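Local coordinates for protein N-acetylglucosaminidase (Ostrinia furnacalis, PDB 3NSM) that hydrolyses terminal beta-linked N-acetylglucosamine units, one at a time, from the non-reducing ends of chitooligosaccharides, preferring shorter chains, at residues Val3-Ser8 with Lys16-Pro21; Ser29-Lys34 with Trp562-Glu567; Leu57-Leu62 with Arg170-Met175; Tyr449-Phe454 with Trp475-Asp480. All coordinates share one frame; numbering follows the deposited sequence.

Contact 1: Val3-Ser8 with Lys16-Pro21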
# COMPACT_ATOMS: atom_id res chain seq x y z
N VAL A 3 -17.38 19.32 16.60
CA VAL A 3 -15.96 19.51 16.90
C VAL A 3 -15.83 20.29 18.22
O VAL A 3 -16.48 21.34 18.39
CB VAL A 3 -15.24 20.26 15.76
CG1 VAL A 3 -13.78 20.50 16.08
CG2 VAL A 3 -15.37 19.50 14.45
N VAL A 4 -15.02 19.78 19.14
CA VAL A 4 -14.90 20.35 20.48
C VAL A 4 -13.61 21.12 20.72
O VAL A 4 -13.45 21.76 21.76
CB VAL A 4 -15.06 19.27 21.59
CG1 VAL A 4 -16.34 18.45 21.38
CG2 VAL A 4 -13.85 18.37 21.67
N TRP A 5 -12.69 21.07 19.75
CA TRP A 5 -11.40 21.74 19.88
C TRP A 5 -11.29 22.97 18.97
O TRP A 5 -12.08 23.13 18.04
CB TRP A 5 -10.26 20.77 19.57
CG TRP A 5 -10.21 19.59 20.50
CD1 TRP A 5 -10.68 18.33 20.25
CD2 TRP A 5 -9.67 19.56 21.83
NE1 TRP A 5 -10.45 17.52 21.34
CE2 TRP A 5 -9.83 18.24 22.32
CE3 TRP A 5 -9.05 20.52 22.65
CZ2 TRP A 5 -9.42 17.86 23.60
CZ3 TRP A 5 -8.63 20.14 23.92
CH2 TRP A 5 -8.82 18.82 24.39
N ARG A 6 -10.31 23.82 19.28
CA ARG A 6 -9.92 24.93 18.42
C ARG A 6 -8.40 24.98 18.41
O ARG A 6 -7.75 24.36 19.27
CB ARG A 6 -10.50 26.26 18.94
CG ARG A 6 -9.81 26.80 20.21
CD ARG A 6 -10.43 28.10 20.70
NE ARG A 6 -9.86 28.52 21.98
CZ ARG A 6 -8.68 29.13 22.12
NH1 ARG A 6 -7.93 29.40 21.06
NH2 ARG A 6 -8.25 29.48 23.33
N TRP A 7 -7.82 25.70 17.45
CA TRP A 7 -6.36 25.78 17.35
C TRP A 7 -5.87 27.23 17.36
O TRP A 7 -6.54 28.11 16.84
CB TRP A 7 -5.86 25.04 16.10
CG TRP A 7 -5.95 23.54 16.23
CD1 TRP A 7 -4.94 22.68 16.53
CD2 TRP A 7 -7.13 22.74 16.11
NE1 TRP A 7 -5.40 21.39 16.58
CE2 TRP A 7 -6.75 21.40 16.32
CE3 TRP A 7 -8.47 23.02 15.82
CZ2 TRP A 7 -7.67 20.34 16.27
CZ3 TRP A 7 -9.39 21.96 15.76
CH2 TRP A 7 -8.97 20.64 15.99
N SER A 8 -4.70 27.45 17.94
CA SER A 8 -4.13 28.80 18.01
C SER A 8 -2.65 28.78 17.65
O SER A 8 -1.89 27.94 18.14
CB SER A 8 -4.35 29.39 19.40
OG SER A 8 -4.08 30.79 19.40
N LYS A 16 -3.51 22.83 19.89
CA LYS A 16 -4.88 22.42 20.15
C LYS A 16 -5.30 22.85 21.55
O LYS A 16 -4.61 22.57 22.54
CB LYS A 16 -5.06 20.90 19.97
CG LYS A 16 -6.52 20.47 19.87
CD LYS A 16 -6.69 18.96 19.63
CE LYS A 16 -6.51 18.15 20.92
NZ LYS A 16 -6.99 16.74 20.77
N LEU A 17 -6.42 23.56 21.61
CA LEU A 17 -6.96 24.08 22.85
C LEU A 17 -8.44 23.80 22.90
O LEU A 17 -9.09 23.67 21.86
CB LEU A 17 -6.71 25.58 22.95
CG LEU A 17 -5.25 26.06 22.92
CD1 LEU A 17 -5.19 27.55 22.62
CD2 LEU A 17 -4.53 25.72 24.22
N LYS A 18 -8.99 23.69 24.10
CA LYS A 18 -10.41 23.48 24.24
C LYS A 18 -11.13 24.73 23.73
O LYS A 18 -10.67 25.85 23.96
CB LYS A 18 -10.78 23.21 25.68
CG LYS A 18 -11.95 22.27 25.82
CD LYS A 18 -11.75 21.39 27.04
CE LYS A 18 -12.06 19.94 26.70
NZ LYS A 18 -11.41 19.03 27.69
N ASN A 19 -12.24 24.51 23.02
CA ASN A 19 -13.08 25.61 22.54
C ASN A 19 -14.08 25.96 23.63
O ASN A 19 -15.25 25.57 23.57
CB ASN A 19 -13.78 25.23 21.23
CG ASN A 19 -14.49 26.41 20.56
OD1 ASN A 19 -15.26 26.23 19.61
ND2 ASN A 19 -14.23 27.62 21.05
N ASP A 20 -13.59 26.69 24.64
CA ASP A 20 -14.40 27.07 25.80
C ASP A 20 -15.48 28.07 25.39
O ASP A 20 -15.18 29.03 24.67
CB ASP A 20 -13.53 27.69 26.90
CG ASP A 20 -12.59 26.68 27.56
OD1 ASP A 20 -11.45 27.08 27.90
OD2 ASP A 20 -12.98 25.50 27.75
N PRO A 21 -16.74 27.85 25.82
CA PRO A 21 -17.86 28.73 25.50
C PRO A 21 -17.71 30.18 26.00
O PRO A 21 -18.26 31.10 25.38
CB PRO A 21 -19.06 28.05 26.17
CG PRO A 21 -18.47 27.15 27.21
CD PRO A 21 -17.16 26.70 26.64
O HOH W 1 -15.55 22.28 23.59
O HOH W 2 -11.73 28.94 24.34
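The N-terminal beta hairpin of strands 5-10 and 13-18 is held by Trp5, Arg6 and Trp7 set against Lys16, Leu17 and Lys18. Its one hydrogen-bonded pair here is Arg6 with Leu17: Arg6 N to Leu17 O is 2.9 Å and Leu17 N to Arg6 O is 2.8 Å, each with 170° at the hydrogen. Beyond the strand end, Asn19 N continues the pairing to Val4 O. Lys16 runs between two indoles. With CG anti to the backbone N (chi1 -165°), its CB and CG lie along the Trp7 ring, CB 3.4 Å from NE1; the bend at chi3 (79°) then lifts the tip over Trp5. Lys16 CE sits 3.6 Å from the centroid of the Trp5 six-membered ring, a CH-pi contact, and NZ 3.7 Å from that of the five-membered ring, a cation-pi contact. Lys16 NZ also forms a salt bridge with Glu284 of the second subunit, and Trp5 NE1 bonds to Phe244 O of that subunit. Replacing Trp5 by an alanine is likely to cost Lys16 CE and NZ their aromatic face and Phe244 O of that subunit its indole donor. Within the chain, Trp7 packs on helix 30-37 and bonds through NE1 to Gln565 O.

Contact 2: Ser29-Lys34 with Trp562-Glu567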
# COMPACT_ATOMS: atom_id res chain seq x y z
N SER A 29 -10.53 26.89 13.20
CA SER A 29 -10.45 25.47 12.85
C SER A 29 -8.99 25.12 12.57
O SER A 29 -8.16 26.02 12.39
CB SER A 29 -11.33 25.17 11.64
OG SER A 29 -10.79 25.76 10.47
N LEU A 30 -8.68 23.83 12.54
CA LEU A 30 -7.30 23.38 12.36
C LEU A 30 -6.66 23.88 11.06
O LEU A 30 -5.55 24.44 11.09
CB LEU A 30 -7.22 21.85 12.44
CG LEU A 30 -5.84 21.22 12.17
CD1 LEU A 30 -4.80 21.69 13.19
CD2 LEU A 30 -5.95 19.71 12.16
N GLU A 31 -7.34 23.69 9.93
CA GLU A 31 -6.82 24.11 8.62
C GLU A 31 -6.72 25.63 8.48
O GLU A 31 -5.79 26.14 7.86
CB GLU A 31 -7.65 23.53 7.48
CG GLU A 31 -7.22 22.12 7.05
CD GLU A 31 -8.16 21.48 6.02
OE1 GLU A 31 -8.34 20.24 6.10
OE2 GLU A 31 -8.74 22.21 5.16
N ALA A 32 -7.68 26.35 9.07
CA ALA A 32 -7.68 27.81 9.08
C ALA A 32 -6.50 28.36 9.86
O ALA A 32 -5.87 29.33 9.43
CB ALA A 32 -8.99 28.36 9.63
N CYS A 33 -6.18 27.73 10.99
CA CYS A 33 -4.99 28.11 11.74
C CYS A 33 -3.73 27.82 10.93
O CYS A 33 -2.80 28.64 10.89
CB CYS A 33 -4.93 27.37 13.09
SG CYS A 33 -3.36 27.59 14.02
N LYS A 34 -3.70 26.65 10.29
CA LYS A 34 -2.54 26.23 9.50
C LYS A 34 -2.26 27.17 8.33
O LYS A 34 -1.10 27.49 8.05
CB LYS A 34 -2.72 24.79 9.00
CG LYS A 34 -2.37 23.72 10.03
CD LYS A 34 -2.93 22.37 9.62
CE LYS A 34 -2.56 21.28 10.62
NZ LYS A 34 -1.16 20.82 10.49
N TRP A 562 -2.75 12.43 15.06
CA TRP A 562 -2.49 13.20 16.26
C TRP A 562 -1.35 14.20 16.06
O TRP A 562 -1.42 15.31 16.58
CB TRP A 562 -2.18 12.30 17.47
CG TRP A 562 -2.13 13.07 18.75
CD1 TRP A 562 -3.18 13.33 19.59
CD2 TRP A 562 -0.98 13.72 19.33
NE1 TRP A 562 -2.75 14.10 20.66
CE2 TRP A 562 -1.41 14.35 20.52
CE3 TRP A 562 0.36 13.82 18.95
CZ2 TRP A 562 -0.53 15.07 21.34
CZ3 TRP A 562 1.23 14.54 19.76
CH2 TRP A 562 0.78 15.15 20.95
N CYS A 563 -0.32 13.81 15.31
CA CYS A 563 0.83 14.69 15.07
C CYS A 563 0.45 15.89 14.20
O CYS A 563 0.96 16.99 14.40
CB CYS A 563 1.98 13.93 14.43
SG CYS A 563 2.69 12.61 15.45
N TYR A 564 -0.43 15.64 13.23
CA TYR A 564 -0.95 16.67 12.33
C TYR A 564 -1.80 17.69 13.10
O TYR A 564 -1.76 18.88 12.82
CB TYR A 564 -1.77 15.97 11.23
CG TYR A 564 -2.48 16.85 10.24
CD1 TYR A 564 -1.78 17.59 9.28
CD2 TYR A 564 -3.87 16.90 10.21
CE1 TYR A 564 -2.44 18.38 8.35
CE2 TYR A 564 -4.55 17.69 9.29
CZ TYR A 564 -3.83 18.42 8.36
OH TYR A 564 -4.50 19.20 7.45
N GLN A 565 -2.54 17.20 14.10
CA GLN A 565 -3.39 18.04 14.95
C GLN A 565 -2.62 18.71 16.08
O GLN A 565 -3.16 19.61 16.75
CB GLN A 565 -4.54 17.22 15.53
CG GLN A 565 -5.49 16.73 14.47
CD GLN A 565 -6.77 16.14 15.02
OE1 GLN A 565 -7.59 15.62 14.26
NE2 GLN A 565 -6.96 16.20 16.33
N ASN A 566 -1.38 18.29 16.30
CA ASN A 566 -0.60 18.75 17.44
C ASN A 566 0.84 19.06 17.05
O ASN A 566 1.78 18.47 17.59
CB ASN A 566 -0.65 17.72 18.57
CG ASN A 566 -2.05 17.53 19.12
OD1 ASN A 566 -2.77 16.62 18.72
ND2 ASN A 566 -2.44 18.40 20.04
N GLU A 567 0.99 19.99 16.12
CA GLU A 567 2.31 20.38 15.60
C GLU A 567 3.33 20.66 16.69
O GLU A 567 3.06 21.40 17.64
CB GLU A 567 2.17 21.60 14.68
CG GLU A 567 1.62 21.23 13.31
CD GLU A 567 1.21 22.43 12.48
OE1 GLU A 567 0.91 22.23 11.28
OE2 GLU A 567 1.19 23.57 13.00
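The start of helix 30-37 meets the weakly bonded helix 561-565 and the chain just after it, with Leu30 and Gln565 nearest in backbone at 7.1 Å between CA atoms and Lys34 and Glu567 at 9.7 Å, a spacing too wide for direct backbone-to-backbone bonds, so side chains reach across. Lys34 carries most of the contact. From CG to CE the chain is extended, and a turn at chi4 (-77°) brings NZ to two acceptors: Glu567 OE1 at 2.6 Å, a salt bridge, and the backbone Tyr564 O at 3.1 Å. The ammonium meets OE1 from above the carboxylate plane, 48° out of it. The same tail crosses one face of the Tyr564 ring, where CE is 3.9 Å from the centroid and NZ makes an off-centre cation-pi contact. One buried amine thus has a carboxylate, a carbonyl and an aromatic face as neighbours, which probably favours its charged form. Leu30 CD2 touches Tyr564 CE2 at 3.8 Å and also meets the aliphatic CG of Gln565. Tyr564 OH is buried without a polar partner, with Glu31 CG 4.0 Å away. Glu567 OE2 accepts from Cys14 N in strand 13-18, while Cys33 is joined to Cys14 by a disulfide, so this packing, with its buried salt bridge, ties the disulfide-linked N-terminal region to the C-terminal end of the chain, away from the active site. Helix 538-550 packs on Tyr564 through Leu542 and His543.

Contact 3: Leu57-Leu62 with Arg170-Met175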
# COMPACT_ATOMS: atom_id res chain seq x y z
N LEU A 57 -9.38 35.32 5.95
CA LEU A 57 -10.14 34.40 5.13
C LEU A 57 -11.52 34.98 4.88
O LEU A 57 -12.00 35.80 5.67
CB LEU A 57 -10.30 33.05 5.83
CG LEU A 57 -9.06 32.20 6.09
CD1 LEU A 57 -9.36 31.16 7.14
CD2 LEU A 57 -8.55 31.54 4.81
N SER A 58 -12.17 34.54 3.81
CA SER A 58 -13.53 34.98 3.50
C SER A 58 -14.43 33.79 3.24
O SER A 58 -14.00 32.82 2.63
CB SER A 58 -13.54 35.92 2.29
OG SER A 58 -12.59 36.96 2.45
N LYS A 59 -15.67 33.87 3.71
CA LYS A 59 -16.63 32.81 3.51
C LYS A 59 -17.14 32.83 2.08
O LYS A 59 -17.49 33.89 1.54
CB LYS A 59 -17.78 32.90 4.51
CG LYS A 59 -18.76 31.74 4.44
CD LYS A 59 -19.85 31.84 5.50
CE LYS A 59 -20.83 32.96 5.20
NZ LYS A 59 -22.05 32.85 6.04
N ILE A 60 -17.18 31.65 1.47
CA ILE A 60 -17.44 31.49 0.05
C ILE A 60 -18.65 30.59 -0.17
O ILE A 60 -18.79 29.58 0.51
CB ILE A 60 -16.20 30.87 -0.65
CG1 ILE A 60 -14.99 31.81 -0.58
CG2 ILE A 60 -16.51 30.41 -2.08
CD1 ILE A 60 -15.27 33.26 -0.96
N ASN A 61 -19.50 30.97 -1.11
CA ASN A 61 -20.59 30.11 -1.58
C ASN A 61 -20.07 29.17 -2.67
O ASN A 61 -19.70 29.60 -3.76
CB ASN A 61 -21.77 30.94 -2.10
CG ASN A 61 -23.06 30.13 -2.24
OD1 ASN A 61 -24.15 30.69 -2.14
ND2 ASN A 61 -22.94 28.84 -2.50
N LEU A 62 -20.04 27.88 -2.34
CA LEU A 62 -19.52 26.83 -3.22
C LEU A 62 -20.21 26.79 -4.59
O LEU A 62 -19.59 26.45 -5.60
CB LEU A 62 -19.61 25.47 -2.52
CG LEU A 62 -18.92 24.20 -3.04
CD1 LEU A 62 -19.89 23.36 -3.85
CD2 LEU A 62 -17.62 24.48 -3.80
N ARG A 170 -17.66 25.45 12.00
CA ARG A 170 -18.82 26.21 11.56
C ARG A 170 -19.52 25.66 10.31
O ARG A 170 -20.62 26.10 9.97
CB ARG A 170 -18.43 27.68 11.36
CG ARG A 170 -18.30 28.44 12.66
CD ARG A 170 -17.84 29.88 12.49
NE ARG A 170 -16.39 29.95 12.50
CZ ARG A 170 -15.64 30.25 13.55
NH1 ARG A 170 -16.18 30.57 14.71
NH2 ARG A 170 -14.33 30.25 13.42
N ASP A 171 -18.90 24.68 9.65
CA ASP A 171 -19.35 24.18 8.33
C ASP A 171 -19.32 25.29 7.27
O ASP A 171 -20.26 25.45 6.51
CB ASP A 171 -20.73 23.51 8.41
CG ASP A 171 -20.69 22.12 9.01
OD1 ASP A 171 -19.64 21.45 8.92
OD2 ASP A 171 -21.72 21.68 9.57
N HIS A 172 -18.23 26.05 7.25
CA HIS A 172 -18.04 27.11 6.28
C HIS A 172 -16.90 26.78 5.34
O HIS A 172 -15.83 26.36 5.79
CB HIS A 172 -17.73 28.45 6.95
CG HIS A 172 -18.86 29.03 7.74
ND1 HIS A 172 -18.69 30.08 8.62
CD2 HIS A 172 -20.18 28.71 7.78
CE1 HIS A 172 -19.85 30.38 9.17
NE2 HIS A 172 -20.77 29.56 8.68
N LEU A 173 -17.13 26.98 4.05
CA LEU A 173 -16.06 26.96 3.07
C LEU A 173 -15.42 28.35 3.04
O LEU A 173 -16.11 29.35 2.84
CB LEU A 173 -16.57 26.55 1.69
CG LEU A 173 -15.53 26.41 0.57
CD1 LEU A 173 -14.49 25.34 0.90
CD2 LEU A 173 -16.23 26.11 -0.74
N LEU A 174 -14.11 28.39 3.24
CA LEU A 174 -13.39 29.64 3.30
C LEU A 174 -12.33 29.73 2.21
O LEU A 174 -12.01 28.74 1.55
CB LEU A 174 -12.74 29.84 4.68
CG LEU A 174 -13.60 29.63 5.94
CD1 LEU A 174 -12.73 29.72 7.17
CD2 LEU A 174 -14.76 30.62 6.01
N MET A 175 -11.81 30.94 2.01
CA MET A 175 -10.81 31.21 0.99
C MET A 175 -9.94 32.37 1.45
O MET A 175 -10.43 33.32 2.04
CB MET A 175 -11.50 31.58 -0.32
CG MET A 175 -10.58 31.56 -1.53
SD MET A 175 -11.14 32.64 -2.86
CE MET A 175 -12.77 32.03 -3.17
O HOH W 3 -19.54 28.51 3.48
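Lys59 and His172 meet across two neighbouring strands inside the mixed beta sheet, where strand 57-69 runs antiparallel to strand 172-183. From CB, Lys59 first passes Leu174 CD2; its CG lies near Leu173 O, and CD settles over the imidazole of His172, 3.7 Å from the centroid and only 8° off the ring normal. The bend at chi3 (71°) then carries the amine onward, and NZ bonds to Thr103 OG1. Arg170 CB covers the opposite face of the ring, which is therefore held between two aliphatic carbons, one over each face. With an alanine in place of His172, a gap is likely to open between Lys59 CD and Arg170 CB, and the lysine would lose the flat face under its CD. The backbones are joined by Ser58 and Met175 as a hydrogen-bonded pair, with Ser58 N to Met175 O at 2.8 Å, and by Ile60 N to Leu173 O at 2.9 Å. Lys59 and Leu174 form the neighbouring non-hydrogen-bonded pair. Water 3 accepts from Leu173 N, next to the pairing. Leu57 CD1 touches Leu174 CD1, and Leu62 CD2 touches Leu173 CD2. On the face bearing Met175, whose chain bends at chi3 (-57°), the methyl CE presses tightly on Ile60, 3.4 Å from CG1.

Contact 4: Tyr449-Phe454 with Trp475-Asp480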
# COMPACT_ATOMS: atom_id res chain seq x y z
N TYR A 449 19.33 6.08 -7.26
CA TYR A 449 18.66 4.93 -6.66
C TYR A 449 18.61 4.98 -5.13
O TYR A 449 17.81 4.28 -4.50
CB TYR A 449 19.28 3.61 -7.15
CG TYR A 449 20.56 3.23 -6.44
CD1 TYR A 449 21.79 3.72 -6.86
CD2 TYR A 449 20.54 2.35 -5.37
CE1 TYR A 449 22.97 3.37 -6.21
CE2 TYR A 449 21.71 1.98 -4.71
CZ TYR A 449 22.92 2.50 -5.14
OH TYR A 449 24.08 2.14 -4.49
N ASP A 450 19.47 5.80 -4.52
CA ASP A 450 19.50 5.89 -3.06
C ASP A 450 18.42 6.83 -2.54
O ASP A 450 18.10 6.82 -1.36
CB ASP A 450 20.90 6.26 -2.54
CG ASP A 450 21.39 7.62 -3.04
OD1 ASP A 450 21.07 8.00 -4.19
OD2 ASP A 450 22.13 8.29 -2.28
N ALA A 451 17.83 7.63 -3.44
CA ALA A 451 16.79 8.57 -3.03
C ALA A 451 15.51 8.52 -3.87
O ALA A 451 14.47 9.02 -3.43
CB ALA A 451 17.35 9.99 -3.01
N LEU A 452 15.57 7.91 -5.06
CA LEU A 452 14.45 7.98 -6.01
C LEU A 452 13.94 6.65 -6.59
O LEU A 452 13.12 6.65 -7.50
CB LEU A 452 14.77 8.98 -7.13
CG LEU A 452 14.83 10.44 -6.69
CD1 LEU A 452 15.41 11.32 -7.77
CD2 LEU A 452 13.43 10.94 -6.29
N TYR A 453 14.42 5.54 -6.06
CA TYR A 453 13.89 4.23 -6.45
C TYR A 453 12.80 3.85 -5.47
O TYR A 453 13.06 3.35 -4.38
CB TYR A 453 15.01 3.18 -6.52
CG TYR A 453 15.67 3.07 -7.88
CD1 TYR A 453 16.13 1.84 -8.35
CD2 TYR A 453 15.81 4.20 -8.71
CE1 TYR A 453 16.74 1.73 -9.59
CE2 TYR A 453 16.42 4.10 -9.95
CZ TYR A 453 16.87 2.86 -10.39
OH TYR A 453 17.46 2.75 -11.62
N PHE A 454 11.55 4.09 -5.88
CA PHE A 454 10.39 3.96 -4.99
C PHE A 454 9.98 2.51 -4.75
O PHE A 454 9.07 2.24 -3.96
CB PHE A 454 9.21 4.77 -5.54
CG PHE A 454 9.29 6.24 -5.22
CD1 PHE A 454 10.50 6.85 -4.87
CD2 PHE A 454 8.15 7.04 -5.30
CE1 PHE A 454 10.56 8.20 -4.59
CE2 PHE A 454 8.22 8.39 -5.02
CZ PHE A 454 9.42 8.98 -4.66
N TRP A 475 10.09 9.85 2.66
CA TRP A 475 9.91 11.11 1.94
C TRP A 475 10.98 12.13 2.34
O TRP A 475 11.33 13.00 1.55
CB TRP A 475 8.51 11.68 2.17
CG TRP A 475 8.36 12.39 3.48
CD1 TRP A 475 7.99 11.84 4.67
CD2 TRP A 475 8.58 13.79 3.74
NE1 TRP A 475 7.96 12.80 5.65
CE2 TRP A 475 8.31 14.01 5.10
CE3 TRP A 475 8.96 14.88 2.94
CZ2 TRP A 475 8.42 15.28 5.70
CZ3 TRP A 475 9.07 16.14 3.53
CH2 TRP A 475 8.80 16.33 4.89
N GLN A 476 11.48 12.02 3.57
CA GLN A 476 12.53 12.91 4.08
C GLN A 476 13.74 12.87 3.16
O GLN A 476 14.28 13.90 2.76
CB GLN A 476 12.94 12.52 5.51
CG GLN A 476 11.82 12.50 6.55
CD GLN A 476 11.15 11.13 6.70
OE1 GLN A 476 11.02 10.38 5.73
NE2 GLN A 476 10.70 10.82 7.90
N LYS A 477 14.15 11.65 2.82
CA LYS A 477 15.30 11.38 1.98
C LYS A 477 15.09 11.82 0.53
O LYS A 477 16.03 12.29 -0.11
CB LYS A 477 15.66 9.90 2.04
CG LYS A 477 16.98 9.56 1.39
CD LYS A 477 17.59 8.32 2.03
CE LYS A 477 18.90 7.92 1.34
NZ LYS A 477 19.92 9.01 1.27
N VAL A 478 13.88 11.65 0.00
CA VAL A 478 13.60 12.14 -1.35
C VAL A 478 13.51 13.67 -1.40
O VAL A 478 13.92 14.29 -2.38
CB VAL A 478 12.43 11.39 -2.10
CG1 VAL A 478 11.71 10.40 -1.21
CG2 VAL A 478 11.47 12.35 -2.82
N TYR A 479 13.01 14.28 -0.32
CA TYR A 479 12.93 15.75 -0.26
C TYR A 479 14.32 16.41 -0.28
O TYR A 479 14.53 17.39 -0.99
CB TYR A 479 12.16 16.22 0.98
CG TYR A 479 11.76 17.68 0.92
CD1 TYR A 479 10.50 18.06 0.45
CD2 TYR A 479 12.64 18.70 1.33
CE1 TYR A 479 10.13 19.39 0.39
CE2 TYR A 479 12.28 20.04 1.27
CZ TYR A 479 11.03 20.38 0.80
OH TYR A 479 10.65 21.71 0.73
N ASP A 480 15.26 15.86 0.49
CA ASP A 480 16.57 16.47 0.67
C ASP A 480 17.54 16.23 -0.49
O ASP A 480 18.55 16.94 -0.61
CB ASP A 480 17.20 15.99 1.97
CG ASP A 480 16.59 16.64 3.20
OD1 ASP A 480 16.99 16.26 4.32
OD2 ASP A 480 15.72 17.52 3.04
O HOH W 4 22.27 7.59 0.93
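Lys477 CG stands anti to the backbone N (chi1 -170°), and its chain stays extended until a bend at chi4 (55°) curls NZ round beside Asp450, while in Phe454 a chi1 of -81° puts the ring next to Val478. These groups join a short, weakly bonded helical turn, 449-452, to helix 475-480, in the loop region that follows strand 443-446 of the (beta/alpha)8 barrel of this family 20 glycosidase. The backbones come closest at Ala451 and Val478, 5.1 Å between CA atoms. The Lys477 chain passes across the Asp450 carbonyl, with CE 3.0 Å from Asp450 O. Its amine stops short of a salt bridge: Lys477 NZ and Asp450 OD2 are 4.2 Å apart, and water 4 spans them, accepting from NZ at 2.8 Å and donating to OD2 at 3.3 Å. Further in, the contact is apolar. Val478 CG2 faces Leu452 CD2, and helix 518-528 packs on both residues through Ala521 and Leu522. Asp450 lies about 9 Å, side chain to side chain, from Trp468, which is essential for chitooligosaccharide binding, and the ring of Tyr449 meets that indole. Val478 CG1 is 4.2 Å from Phe454 CE1, and its CB 3.4 Å from Ala451 O.

In the fold
Contacts 1 and 2 adjoin: their centres are 11 Å apart, Lys16 CB packs on Asn566, and both border the second subunit. Contact 3 meets contact 2 by Ala32 CB on Leu57 CD1, linking the N-terminal region to the mixed sheet, but has no neighbour from the other chain. Contact 4 stands apart in the catalytic domain, its centre about 14 Å from that of the chain against about 39 Å for the centre of contact 1. Contacts 2 and 4 are largely buried, contacts 1 and 3 only partly. The chemistry follows: strand pairs rely on backbone bonds plus lysine over aromatic rings, contact 2 on a buried salt bridge, and contact 4 on apolar packing with a water-bridged charge pair on its exposed side.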